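Local coordinates for transglutaminase-like domain-containing protein (Streptococcus suis, PDB 4XZ7) that probably acts as a transglutaminase and serves as a virulence factor that helps the bacterium resist phagocytosis, at residues 12-17 with 89-94; 66-71 with 81-86; 96-101 with 120-125; 39-44 with 156-161; 37-40 with 45-48. One frame throughout, in Å; residues are numbered along the deposited sequence.

Interaction 1 (12-17 with 89-94); sequences NKIEVL and DVIAHN
The backbones of Ile14 and Ile91 keep their CA atoms 8.8 Å apart, with no hydrogen bond between residues 12-17 and 89-94, so the two strands meet through side chains alone. Ile14 and Val16, two residues apart on one strand, both point their CB atoms at the other segment, while Glu15 between them turns its own away. Into this pair comes a single methyl group. Ile91 reaches across as an extended chain, with CG1 anti to its carbonyl carbon and CD1 anti to CA (chi2 -177°), and its CD1 lies 3.8 Å from Ile14 CG2. The same CD1 is 4.1 Å from Val16 CG2. The Ile14 and Ile91 side chains cross at about a right angle, whereas those of Val16 and Ile91 run past each other in opposite directions. Met85 touches both Val16 and Ile91 and so extends the small apolar cluster, which lies near the protein surface. The ends of 89-94 are tied elsewhere: the Asp89 carboxylate bonds to His123 NE2 and to Arg121 N, and Asn94 is the N-cap of the helix 95-101, its OD1 accepting from Asp97 N. Strand 14-17 belongs to one mixed sheet and strand 90-91 to another, both in the N-terminal part of this chain, itself a piece of a longer protein, and the contact is an instance of hydrophobic packing between two beta sheets.

Interaction 2 (66-71 with 81-86); sequences LVINGK and HILVMN
Leu66 and Leu83 face each other from neighbouring antiparallel strands, both CB atoms directed at the opposite segment and 4.1 Å apart. From there Leu83 sends CD2 to meet the end of Ile68: Leu83 CG is anti to the carbonyl carbon, and the Leu83 chi2 of 30° is away from a staggered value. Leu83 CD2 comes within 3.5 Å of Ile68 CD1, a tight methyl contact between two roughly perpendicular side chains. Further along strand 79-86, Leu66 CD2 lies a loose 4.5 Å from Met85 CE. The backbones are joined by one direct hydrogen bond, Leu66 N to Leu83 O at 2.9 Å, fairly straight at 158°. The return bond is replaced by a water, which donates to Leu66 O and accepts from Leu83 N, both at 2.8 Å. Beyond this point strand 63-68 diverges and closes with a type I' turn from Ile68 to Lys71. The result is a splayed antiparallel strand pair, within a mixed sheet, in which a water bridges the widening gap.

Interaction 3 (96-101 with 120-125); sequences EDYHNQ and KRIHAL
Tyr98 has CG anti to its backbone N (chi1 167°), and this carries the ring off the helix toward Ile122 of the strand. Ile122 answers with an extended chain: CG1 is also anti to the backbone N (chi1 176°) and chi2 is near trans, so the chain runs out toward the helix and ends in CD1, while CG2 sits between the backbone N and carbonyl carbon. Ile122 CD1 rests 3.7 Å from Tyr98 CD1, one side chain lying squarely across the other. Gln101, one helical turn further on, bends at chi2 (90°) and brings its aliphatic part to the same methyl, with CG 3.8 Å and CB 3.9 Å from Ile122 CD1. One methyl group thus fits against both a tyrosine ring and a glutamine stem, and no hydrogen bond crosses between the segments. The polar ends are held by other residues: Tyr98 OH pairs with His161 NE2, and Gln101 OE1 accepts from Arg106 NH2. Helix 95-101 lies against a sheet in which strand 121-124 runs between strand 90-91, its parallel neighbour, and the antiparallel strand 157-167; Val90 touches both Gln101 and Ile122, and Leu163 also packs on Gln101.

Interaction 4 (39-44 with 156-161); sequences LKLGFE and MTIYSH
A type II beta turn, Lys40 to Phe43, at the end of strand 36-40 sets its corner against strand 157-167, so that two mixed sheets meet here. The turn is closed by Phe43 N donating to Lys40 O at 3.1 Å, and its third residue, Gly42, adopts the positive phi (104°) that this turn type calls for. Leu41, the second residue, aims its CB at the strand and makes the main apolar contact. Its CG lies anti to the carbonyl carbon, and the forked end then straddles one methyl: CD1 is 3.8 Å and CD2 4.1 Å from Ile158 CG2, the leucine and isoleucine chains being set nearly at 90° to each other. Leu66 packs on Leu41, and Leu83 on Ile158, so the pair continues into the buried layer between the sheets. Beside it Ser160 also points at the turn, its CB 4.1 Å from Gly42 CA. The hydroxyl finds its polar partner in His123 ND1; His123 NE2 bonds in turn to Asp89, giving a hydrogen-bonded chain of three side chains that starts at the serine facing the turn. Toward the turn itself the serine makes only packing contacts, with OG 3.9 Å from Gly42 N and 4.1 Å from Leu41 CB.

Interaction 5 (37-40 with 45-48); sequences HVLK and NRLG
The His37 ring has Arg46 CD over one face, 4.1 Å from His37 CG, with the ring and guanidinium planes turned 42° apart and the two side chains pointing the same way. Phe79 stacks with this ring, His81 meets it edge-to-face, and His37 ND1 accepts from Leu50 N. The backbone beside it forms a classic beta bulge, in which Leu47 and Gly48 together face Val38. Val38 N donates to Gly48 O at 2.8 Å, and Val38 O receives two N-H groups, a sound bond from Gly48 N at 3.2 Å and a weak one from Leu47 N. The extra residue leaves Leu47 alongside Val38, pointing the same way, with Leu47 CB 4.1 Å from Val38 CG1. Arg46 instead runs its aliphatic part over Leu39, CG lying 3.9 Å from Leu39 CD2. Past the bulge the loop draws away from strand 36-40 and a water takes over: it accepts from Lys40 N at 3.0 Å and can donate to Asn45 O, 2.6 Å away, though other acceptors compete for its protons.

How the interactions relate
From the N terminus, residues 12-17 open interaction 1, which closes at 89-94 and encloses two shorter loops in series: interaction 5, a local return from strand 36-40, and then interaction 2. Interaction 4 starts from that same strand, sharing Leu39 and Lys40 with interaction 5, but closes only at 156-161; its loop therefore crosses that of interaction 1 and contains both interaction 2 and interaction 3, which follows interaction 1 along the chain. Interactions 2 and 5 build up one mixed sheet, joined where Leu39 pairs with Ile82 and Val84. Interaction 3 lays a helix on the second sheet, and interactions 1 and 4 hold the two sheets together.

Interaction 1 (12-17 with 89-94)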
# COMPACT_ATOMS: atom_id res chain seq x y z
N ASN B 12 -30.18 -4.35 -33.08
CA ASN B 12 -29.93 -3.27 -32.12
C ASN B 12 -28.53 -2.62 -32.20
O ASN B 12 -27.51 -3.31 -32.20
CB ASN B 12 -30.15 -3.78 -30.69
CG ASN B 12 -31.57 -4.25 -30.45
OD1 ASN B 12 -32.53 -3.52 -30.72
ND2 ASN B 12 -31.72 -5.46 -29.95
N LYS B 13 -28.50 -1.29 -32.25
CA LYS B 13 -27.24 -0.54 -32.28
C LYS B 13 -26.92 0.10 -30.91
O LYS B 13 -27.82 0.50 -30.17
CB LYS B 13 -27.29 0.54 -33.36
N ILE B 14 -25.64 0.17 -30.59
CA ILE B 14 -25.17 0.82 -29.38
C ILE B 14 -24.02 1.79 -29.67
O ILE B 14 -22.94 1.37 -30.09
CB ILE B 14 -24.70 -0.20 -28.34
CG1 ILE B 14 -25.87 -1.08 -27.88
CG2 ILE B 14 -24.06 0.51 -27.15
CD1 ILE B 14 -25.53 -1.94 -26.70
N GLU B 15 -24.26 3.08 -29.46
CA GLU B 15 -23.20 4.07 -29.56
C GLU B 15 -22.58 4.28 -28.21
O GLU B 15 -23.27 4.27 -27.18
CB GLU B 15 -23.72 5.41 -30.09
CG GLU B 15 -24.39 5.36 -31.44
CD GLU B 15 -25.04 6.69 -31.78
OE1 GLU B 15 -24.32 7.69 -31.93
OE2 GLU B 15 -26.29 6.72 -31.87
N VAL B 16 -21.27 4.49 -28.21
CA VAL B 16 -20.52 4.78 -27.00
C VAL B 16 -19.97 6.20 -27.12
O VAL B 16 -19.12 6.46 -27.97
CB VAL B 16 -19.40 3.75 -26.79
CG1 VAL B 16 -18.62 4.06 -25.54
CG2 VAL B 16 -19.99 2.36 -26.73
N LEU B 17 -20.48 7.11 -26.30
CA LEU B 17 -20.10 8.53 -26.39
C LEU B 17 -19.48 9.01 -25.09
O LEU B 17 -19.63 8.38 -24.06
CB LEU B 17 -21.32 9.39 -26.71
CG LEU B 17 -22.25 9.01 -27.86
CD1 LEU B 17 -23.35 10.05 -27.97
CD2 LEU B 17 -21.49 8.92 -29.16
N ASP B 89 -13.81 -0.87 -20.92
CA ASP B 89 -14.66 -2.03 -21.24
C ASP B 89 -14.84 -2.19 -22.73
O ASP B 89 -14.73 -1.23 -23.47
CB ASP B 89 -16.04 -1.89 -20.58
CG ASP B 89 -16.02 -2.21 -19.11
OD1 ASP B 89 -14.91 -2.33 -18.54
OD2 ASP B 89 -17.11 -2.34 -18.53
N VAL B 90 -15.15 -3.40 -23.18
CA VAL B 90 -15.50 -3.56 -24.58
C VAL B 90 -16.89 -4.17 -24.78
O VAL B 90 -17.41 -4.94 -23.95
CB VAL B 90 -14.44 -4.40 -25.34
CG1 VAL B 90 -13.05 -4.27 -24.68
CG2 VAL B 90 -14.86 -5.83 -25.48
N ILE B 91 -17.52 -3.78 -25.88
CA ILE B 91 -18.79 -4.34 -26.26
C ILE B 91 -18.62 -5.25 -27.47
O ILE B 91 -18.20 -4.79 -28.52
CB ILE B 91 -19.81 -3.25 -26.58
CG1 ILE B 91 -20.11 -2.43 -25.32
CG2 ILE B 91 -21.07 -3.88 -27.20
CD1 ILE B 91 -21.15 -1.37 -25.52
N ALA B 92 -18.93 -6.53 -27.32
CA ALA B 92 -18.82 -7.46 -28.43
C ALA B 92 -19.91 -7.21 -29.45
O ALA B 92 -21.09 -7.12 -29.10
CB ALA B 92 -18.88 -8.90 -27.95
N HIS B 93 -19.52 -7.10 -30.71
CA HIS B 93 -20.45 -6.74 -31.77
C HIS B 93 -21.33 -7.92 -32.14
O HIS B 93 -22.53 -7.76 -32.32
CB HIS B 93 -19.67 -6.24 -32.98
CG HIS B 93 -18.75 -5.11 -32.67
ND1 HIS B 93 -19.03 -4.17 -31.69
CD2 HIS B 93 -17.54 -4.76 -33.18
CE1 HIS B 93 -18.04 -3.30 -31.62
NE2 HIS B 93 -17.12 -3.64 -32.51
N ASN B 94 -20.72 -9.09 -32.24
CA ASN B 94 -21.43 -10.33 -32.52
C ASN B 94 -20.74 -11.49 -31.80
O ASN B 94 -19.75 -11.29 -31.10
CB ASN B 94 -21.50 -10.60 -34.05
CG ASN B 94 -20.15 -10.53 -34.73
OD1 ASN B 94 -19.09 -10.64 -34.09
ND2 ASN B 94 -20.17 -10.34 -36.05

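Interaction 2 (66-71 with 81-86)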
# COMPACT_ATOMS: atom_id res chain seq x y z
N LEU B 66 -23.87 5.26 -22.96
CA LEU B 66 -24.43 4.48 -24.06
C LEU B 66 -25.67 5.13 -24.64
O LEU B 66 -26.52 5.63 -23.90
CB LEU B 66 -24.80 3.07 -23.58
CG LEU B 66 -23.66 2.21 -23.06
CD1 LEU B 66 -24.13 0.78 -22.96
CD2 LEU B 66 -22.46 2.32 -23.99
N VAL B 67 -25.76 5.13 -25.96
CA VAL B 67 -27.00 5.48 -26.62
C VAL B 67 -27.47 4.24 -27.36
O VAL B 67 -26.74 3.67 -28.16
CB VAL B 67 -26.83 6.67 -27.59
CG1 VAL B 67 -28.16 7.03 -28.22
CG2 VAL B 67 -26.25 7.88 -26.87
N ILE B 68 -28.69 3.80 -27.09
CA ILE B 68 -29.16 2.54 -27.66
C ILE B 68 -30.37 2.76 -28.56
O ILE B 68 -31.43 3.20 -28.11
CB ILE B 68 -29.51 1.53 -26.55
CG1 ILE B 68 -28.27 1.30 -25.69
CG2 ILE B 68 -30.00 0.22 -27.15
CD1 ILE B 68 -28.47 0.37 -24.57
N ASN B 69 -30.19 2.44 -29.85
CA ASN B 69 -31.24 2.66 -30.85
C ASN B 69 -31.72 4.11 -30.85
O ASN B 69 -32.92 4.39 -30.95
CB ASN B 69 -32.42 1.71 -30.64
CG ASN B 69 -32.05 0.24 -30.86
OD1 ASN B 69 -30.94 -0.08 -31.29
ND2 ASN B 69 -32.99 -0.65 -30.59
N GLY B 70 -30.76 5.03 -30.70
CA GLY B 70 -31.07 6.45 -30.73
C GLY B 70 -31.53 7.02 -29.40
O GLY B 70 -31.75 8.22 -29.28
N LYS B 71 -31.68 6.17 -28.39
CA LYS B 71 -32.20 6.64 -27.11
C LYS B 71 -31.13 6.90 -26.06
O LYS B 71 -30.28 6.06 -25.79
CB LYS B 71 -33.21 5.65 -26.56
CG LYS B 71 -34.42 5.44 -27.47
CD LYS B 71 -35.55 4.80 -26.71
CE LYS B 71 -35.04 3.74 -25.73
NZ LYS B 71 -36.11 3.30 -24.80
N HIS B 81 -33.31 6.30 -17.07
CA HIS B 81 -32.05 5.72 -16.64
C HIS B 81 -30.99 5.92 -17.72
O HIS B 81 -31.21 5.61 -18.89
CB HIS B 81 -32.21 4.23 -16.34
CG HIS B 81 -32.92 3.94 -15.05
ND1 HIS B 81 -34.20 4.36 -14.79
CD2 HIS B 81 -32.52 3.25 -13.95
CE1 HIS B 81 -34.56 3.96 -13.58
NE2 HIS B 81 -33.56 3.28 -13.05
N ILE B 82 -29.84 6.44 -17.32
CA ILE B 82 -28.70 6.54 -18.21
C ILE B 82 -27.79 5.34 -18.00
O ILE B 82 -27.54 4.95 -16.87
CB ILE B 82 -27.93 7.85 -17.98
CG1 ILE B 82 -28.84 9.03 -18.37
CG2 ILE B 82 -26.62 7.85 -18.78
CD1 ILE B 82 -28.34 10.38 -17.93
N LEU B 83 -27.34 4.72 -19.09
CA LEU B 83 -26.43 3.58 -19.01
C LEU B 83 -25.00 4.03 -19.25
O LEU B 83 -24.73 4.66 -20.26
CB LEU B 83 -26.79 2.51 -20.03
CG LEU B 83 -27.85 1.44 -19.76
CD1 LEU B 83 -28.93 1.93 -18.85
CD2 LEU B 83 -28.46 1.04 -21.10
N VAL B 84 -24.09 3.67 -18.36
CA VAL B 84 -22.68 3.96 -18.57
C VAL B 84 -21.83 2.71 -18.39
O VAL B 84 -22.32 1.70 -17.88
CB VAL B 84 -22.17 5.03 -17.59
CG1 VAL B 84 -22.98 6.28 -17.73
CG2 VAL B 84 -22.26 4.49 -16.14
N MET B 85 -20.56 2.77 -18.78
CA MET B 85 -19.66 1.65 -18.51
C MET B 85 -18.24 2.16 -18.40
O MET B 85 -17.93 3.22 -18.95
CB MET B 85 -19.78 0.58 -19.60
CG MET B 85 -19.18 0.97 -20.92
SD MET B 85 -19.26 -0.30 -22.19
CE MET B 85 -18.40 0.57 -23.48
N ASN B 86 -17.39 1.43 -17.67
CA ASN B 86 -15.98 1.79 -17.51
C ASN B 86 -15.32 2.03 -18.85
O ASN B 86 -15.54 1.27 -19.81
CB ASN B 86 -15.23 0.69 -16.75
CG ASN B 86 -15.05 1.03 -15.27
OD1 ASN B 86 -14.78 2.18 -14.92
ND2 ASN B 86 -15.20 0.03 -14.41
O HOH W 1 -28.15 5.58 -21.62

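Interaction 3 (96-101 with 120-125)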
# COMPACT_ATOMS: atom_id res chain seq x y z
N GLU B 96 -18.95 -14.02 -32.98
CA GLU B 96 -17.62 -14.29 -33.48
C GLU B 96 -16.60 -13.39 -32.80
O GLU B 96 -15.54 -13.85 -32.37
CB GLU B 96 -17.55 -14.11 -35.00
CG GLU B 96 -16.13 -13.92 -35.51
CD GLU B 96 -16.06 -13.58 -37.00
OE1 GLU B 96 -17.11 -13.62 -37.68
OE2 GLU B 96 -14.95 -13.27 -37.47
N ASP B 97 -16.94 -12.11 -32.71
CA ASP B 97 -16.11 -11.12 -32.03
C ASP B 97 -15.90 -11.50 -30.57
O ASP B 97 -14.78 -11.44 -30.04
CB ASP B 97 -16.75 -9.73 -32.15
CG ASP B 97 -15.92 -8.63 -31.52
OD1 ASP B 97 -14.67 -8.69 -31.61
OD2 ASP B 97 -16.52 -7.69 -30.95
N TYR B 98 -16.98 -11.90 -29.90
CA TYR B 98 -16.89 -12.25 -28.49
C TYR B 98 -15.92 -13.41 -28.31
O TYR B 98 -15.07 -13.38 -27.41
CB TYR B 98 -18.27 -12.62 -27.94
CG TYR B 98 -18.22 -13.27 -26.58
CD1 TYR B 98 -18.02 -12.53 -25.43
CD2 TYR B 98 -18.39 -14.65 -26.45
CE1 TYR B 98 -17.98 -13.13 -24.18
CE2 TYR B 98 -18.35 -15.26 -25.21
CZ TYR B 98 -18.15 -14.50 -24.09
OH TYR B 98 -18.10 -15.11 -22.86
N HIS B 99 -16.02 -14.40 -29.18
CA HIS B 99 -15.20 -15.59 -29.00
C HIS B 99 -13.75 -15.30 -29.37
O HIS B 99 -12.83 -15.82 -28.75
CB HIS B 99 -15.78 -16.76 -29.79
CG HIS B 99 -17.08 -17.25 -29.23
ND1 HIS B 99 -18.30 -16.96 -29.80
CD2 HIS B 99 -17.35 -17.97 -28.11
CE1 HIS B 99 -19.26 -17.49 -29.07
NE2 HIS B 99 -18.71 -18.11 -28.04
N ASN B 100 -13.53 -14.42 -30.34
CA ASN B 100 -12.18 -13.92 -30.56
C ASN B 100 -11.62 -13.33 -29.27
O ASN B 100 -10.48 -13.59 -28.89
CB ASN B 100 -12.16 -12.87 -31.66
CG ASN B 100 -12.51 -13.44 -33.01
OD1 ASN B 100 -12.31 -14.63 -33.27
ND2 ASN B 100 -13.03 -12.59 -33.89
N GLN B 101 -12.45 -12.55 -28.59
CA GLN B 101 -12.01 -11.79 -27.43
C GLN B 101 -11.68 -12.67 -26.21
O GLN B 101 -10.81 -12.33 -25.41
CB GLN B 101 -13.10 -10.79 -27.07
CG GLN B 101 -12.59 -9.51 -26.49
CD GLN B 101 -12.31 -8.48 -27.55
OE1 GLN B 101 -11.57 -7.53 -27.32
NE2 GLN B 101 -12.92 -8.65 -28.71
N LYS B 120 -11.38 -4.79 -16.27
CA LYS B 120 -12.24 -4.47 -17.40
C LYS B 120 -13.34 -5.52 -17.58
O LYS B 120 -13.19 -6.68 -17.17
CB LYS B 120 -11.42 -4.35 -18.69
CG LYS B 120 -10.30 -3.32 -18.60
CD LYS B 120 -10.81 -2.03 -17.95
CE LYS B 120 -9.67 -1.11 -17.51
NZ LYS B 120 -8.88 -0.59 -18.66
N ARG B 121 -14.45 -5.11 -18.19
CA ARG B 121 -15.54 -6.03 -18.47
C ARG B 121 -15.84 -6.09 -19.97
O ARG B 121 -15.45 -5.20 -20.73
CB ARG B 121 -16.80 -5.61 -17.67
CG ARG B 121 -16.60 -5.75 -16.17
CD ARG B 121 -17.74 -5.18 -15.32
NE ARG B 121 -17.24 -4.88 -13.97
CZ ARG B 121 -17.66 -5.49 -12.87
NH1 ARG B 121 -18.60 -6.43 -12.95
NH2 ARG B 121 -17.15 -5.17 -11.70
N ILE B 122 -16.50 -7.17 -20.40
CA ILE B 122 -16.98 -7.27 -21.77
C ILE B 122 -18.49 -7.42 -21.69
O ILE B 122 -19.01 -8.02 -20.73
CB ILE B 122 -16.32 -8.47 -22.53
CG1 ILE B 122 -16.90 -8.64 -23.93
CG2 ILE B 122 -16.48 -9.79 -21.76
CD1 ILE B 122 -16.00 -9.47 -24.83
N HIS B 123 -19.20 -6.84 -22.66
CA HIS B 123 -20.65 -6.83 -22.65
C HIS B 123 -21.21 -7.24 -24.01
O HIS B 123 -20.55 -7.12 -25.03
CB HIS B 123 -21.20 -5.44 -22.29
CG HIS B 123 -20.43 -4.75 -21.20
ND1 HIS B 123 -20.72 -4.91 -19.86
CD2 HIS B 123 -19.40 -3.87 -21.26
CE1 HIS B 123 -19.89 -4.17 -19.14
NE2 HIS B 123 -19.08 -3.53 -19.97
N ALA B 124 -22.45 -7.71 -24.02
CA ALA B 124 -23.02 -8.16 -25.28
C ALA B 124 -24.53 -8.20 -25.18
O ALA B 124 -25.08 -8.42 -24.09
CB ALA B 124 -22.46 -9.52 -25.68
N LEU B 125 -25.21 -7.99 -26.31
CA LEU B 125 -26.67 -8.06 -26.35
C LEU B 125 -27.17 -9.50 -26.45
O LEU B 125 -28.38 -9.76 -26.43
CB LEU B 125 -27.21 -7.23 -27.51
CG LEU B 125 -27.00 -5.73 -27.33
CD1 LEU B 125 -27.37 -5.00 -28.61
CD2 LEU B 125 -27.78 -5.18 -26.15

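Interaction 4 (39-44 with 156-161)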
# COMPACT_ATOMS: atom_id res chain seq x y z
N LEU B 39 -27.22 3.70 -14.35
CA LEU B 39 -26.80 2.30 -14.25
C LEU B 39 -25.43 2.15 -14.85
O LEU B 39 -25.16 2.68 -15.91
CB LEU B 39 -27.78 1.38 -14.97
CG LEU B 39 -29.21 1.40 -14.44
CD1 LEU B 39 -30.14 0.58 -15.34
CD2 LEU B 39 -29.24 0.89 -13.00
N LYS B 40 -24.57 1.41 -14.17
CA LYS B 40 -23.26 1.10 -14.71
C LYS B 40 -23.24 -0.38 -15.06
O LYS B 40 -23.54 -1.23 -14.22
CB LYS B 40 -22.15 1.43 -13.72
CG LYS B 40 -20.76 1.12 -14.25
CD LYS B 40 -19.65 1.68 -13.35
CE LYS B 40 -18.26 1.39 -13.95
NZ LYS B 40 -17.12 1.93 -13.16
N LEU B 41 -22.86 -0.69 -16.29
CA LEU B 41 -22.89 -2.07 -16.75
C LEU B 41 -21.91 -2.90 -15.96
O LEU B 41 -20.73 -2.56 -15.88
CB LEU B 41 -22.58 -2.15 -18.23
CG LEU B 41 -23.60 -1.56 -19.20
CD1 LEU B 41 -23.25 -1.96 -20.64
CD2 LEU B 41 -25.02 -2.02 -18.82
N GLY B 42 -22.41 -3.98 -15.37
CA GLY B 42 -21.58 -4.90 -14.62
C GLY B 42 -21.74 -4.74 -13.13
O GLY B 42 -21.15 -5.50 -12.35
N PHE B 43 -22.56 -3.78 -12.71
CA PHE B 43 -22.74 -3.48 -11.29
C PHE B 43 -24.19 -3.60 -10.86
O PHE B 43 -25.09 -3.14 -11.56
CB PHE B 43 -22.20 -2.06 -10.98
CG PHE B 43 -20.69 -1.96 -11.07
CD1 PHE B 43 -20.06 -1.94 -12.30
CD2 PHE B 43 -19.91 -1.93 -9.93
CE1 PHE B 43 -18.67 -1.88 -12.39
CE2 PHE B 43 -18.52 -1.85 -10.02
CZ PHE B 43 -17.90 -1.84 -11.25
N GLU B 44 -24.42 -4.21 -9.70
CA GLU B 44 -25.76 -4.48 -9.19
C GLU B 44 -26.58 -3.24 -8.89
O GLU B 44 -27.75 -3.15 -9.27
CB GLU B 44 -25.67 -5.33 -7.92
CG GLU B 44 -25.21 -6.75 -8.17
CD GLU B 44 -26.12 -7.45 -9.16
OE1 GLU B 44 -25.71 -7.64 -10.34
OE2 GLU B 44 -27.26 -7.77 -8.74
N MET B 156 -34.58 -5.18 -24.69
CA MET B 156 -33.41 -6.02 -24.81
C MET B 156 -32.70 -6.24 -23.46
O MET B 156 -33.05 -5.61 -22.47
CB MET B 156 -32.43 -5.42 -25.83
CG MET B 156 -31.71 -4.19 -25.33
SD MET B 156 -31.05 -3.20 -26.69
CE MET B 156 -32.55 -2.51 -27.35
N THR B 157 -31.72 -7.14 -23.45
CA THR B 157 -30.96 -7.49 -22.26
C THR B 157 -29.47 -7.36 -22.55
O THR B 157 -29.00 -7.83 -23.58
CB THR B 157 -31.27 -8.92 -21.80
OG1 THR B 157 -32.68 -9.05 -21.59
CG2 THR B 157 -30.52 -9.27 -20.53
N ILE B 158 -28.74 -6.71 -21.65
CA ILE B 158 -27.30 -6.55 -21.80
C ILE B 158 -26.60 -7.41 -20.78
O ILE B 158 -26.87 -7.30 -19.59
CB ILE B 158 -26.86 -5.08 -21.60
CG1 ILE B 158 -27.52 -4.18 -22.65
CG2 ILE B 158 -25.36 -4.96 -21.72
CD1 ILE B 158 -27.25 -2.69 -22.45
N TYR B 159 -25.70 -8.28 -21.25
CA TYR B 159 -24.99 -9.24 -20.40
C TYR B 159 -23.56 -8.81 -20.26
O TYR B 159 -22.99 -8.25 -21.19
CB TYR B 159 -25.04 -10.66 -21.00
CG TYR B 159 -26.44 -11.20 -21.20
CD1 TYR B 159 -27.02 -12.03 -20.25
CD2 TYR B 159 -27.18 -10.89 -22.35
CE1 TYR B 159 -28.28 -12.53 -20.43
CE2 TYR B 159 -28.44 -11.39 -22.54
CZ TYR B 159 -28.99 -12.21 -21.58
OH TYR B 159 -30.26 -12.70 -21.76
N SER B 160 -22.95 -9.13 -19.12
CA SER B 160 -21.64 -8.58 -18.76
C SER B 160 -20.83 -9.59 -17.98
O SER B 160 -21.39 -10.32 -17.17
CB SER B 160 -21.79 -7.31 -17.90
OG SER B 160 -22.44 -6.26 -18.59
N HIS B 161 -19.52 -9.60 -18.17
CA HIS B 161 -18.67 -10.33 -17.22
C HIS B 161 -17.22 -9.86 -17.39
O HIS B 161 -16.91 -9.13 -18.32
CB HIS B 161 -18.79 -11.86 -17.39
CG HIS B 161 -18.31 -12.38 -18.72
ND1 HIS B 161 -17.00 -12.29 -19.13
CD2 HIS B 161 -18.97 -13.04 -19.71
CE1 HIS B 161 -16.87 -12.84 -20.33
NE2 HIS B 161 -18.05 -13.29 -20.71

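Interaction 5 (37-40 with 45-48)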
# COMPACT_ATOMS: atom_id res chain seq x y z
N HIS B 37 -31.60 8.53 -13.12
CA HIS B 37 -30.91 7.43 -12.45
C HIS B 37 -29.78 7.01 -13.36
O HIS B 37 -29.83 7.27 -14.57
CB HIS B 37 -31.83 6.24 -12.14
CG HIS B 37 -32.88 6.56 -11.13
ND1 HIS B 37 -32.75 7.58 -10.21
CD2 HIS B 37 -34.11 6.02 -10.91
CE1 HIS B 37 -33.83 7.65 -9.47
NE2 HIS B 37 -34.68 6.72 -9.88
N VAL B 38 -28.76 6.38 -12.80
CA VAL B 38 -27.63 5.96 -13.62
C VAL B 38 -27.23 4.53 -13.31
O VAL B 38 -26.95 4.19 -12.16
CB VAL B 38 -26.40 6.87 -13.43
CG1 VAL B 38 -25.26 6.38 -14.33
CG2 VAL B 38 -26.77 8.33 -13.73
N LEU B 39 -27.22 3.70 -14.35
CA LEU B 39 -26.80 2.30 -14.25
C LEU B 39 -25.43 2.15 -14.85
O LEU B 39 -25.16 2.68 -15.91
CB LEU B 39 -27.78 1.38 -14.97
CG LEU B 39 -29.21 1.40 -14.44
CD1 LEU B 39 -30.14 0.58 -15.34
CD2 LEU B 39 -29.24 0.89 -13.00
N LYS B 40 -24.57 1.41 -14.17
CA LYS B 40 -23.26 1.10 -14.71
C LYS B 40 -23.24 -0.38 -15.06
O LYS B 40 -23.54 -1.23 -14.22
CB LYS B 40 -22.15 1.43 -13.72
CG LYS B 40 -20.76 1.12 -14.25
CD LYS B 40 -19.65 1.68 -13.35
CE LYS B 40 -18.26 1.39 -13.95
NZ LYS B 40 -17.12 1.93 -13.16
N ASN B 45 -25.99 -2.29 -8.16
CA ASN B 45 -26.68 -1.09 -7.70
C ASN B 45 -26.54 0.06 -8.69
O ASN B 45 -25.59 0.09 -9.46
CB ASN B 45 -26.13 -0.68 -6.34
CG ASN B 45 -26.39 -1.72 -5.29
OD1 ASN B 45 -27.53 -2.16 -5.10
ND2 ASN B 45 -25.34 -2.17 -4.62
N ARG B 46 -27.48 0.99 -8.67
CA ARG B 46 -27.35 2.21 -9.46
C ARG B 46 -26.02 2.89 -9.13
O ARG B 46 -25.63 2.95 -7.97
CB ARG B 46 -28.50 3.19 -9.19
CG ARG B 46 -29.89 2.77 -9.67
CD ARG B 46 -30.99 3.59 -8.96
NE ARG B 46 -31.94 2.70 -8.27
CZ ARG B 46 -32.06 2.59 -6.95
NH1 ARG B 46 -31.31 3.32 -6.15
NH2 ARG B 46 -32.93 1.74 -6.43
N LEU B 47 -25.33 3.37 -10.15
CA LEU B 47 -24.18 4.25 -9.94
C LEU B 47 -24.64 5.60 -9.37
O LEU B 47 -23.94 6.20 -8.57
CB LEU B 47 -23.42 4.47 -11.24
CG LEU B 47 -22.17 5.33 -11.12
CD1 LEU B 47 -21.14 4.63 -10.24
CD2 LEU B 47 -21.61 5.61 -12.50
N GLY B 48 -25.83 6.06 -9.77
CA GLY B 48 -26.38 7.31 -9.27
C GLY B 48 -27.88 7.25 -9.17
O GLY B 48 -28.55 6.62 -10.00
O HOH W 2 -25.61 -0.35 -11.99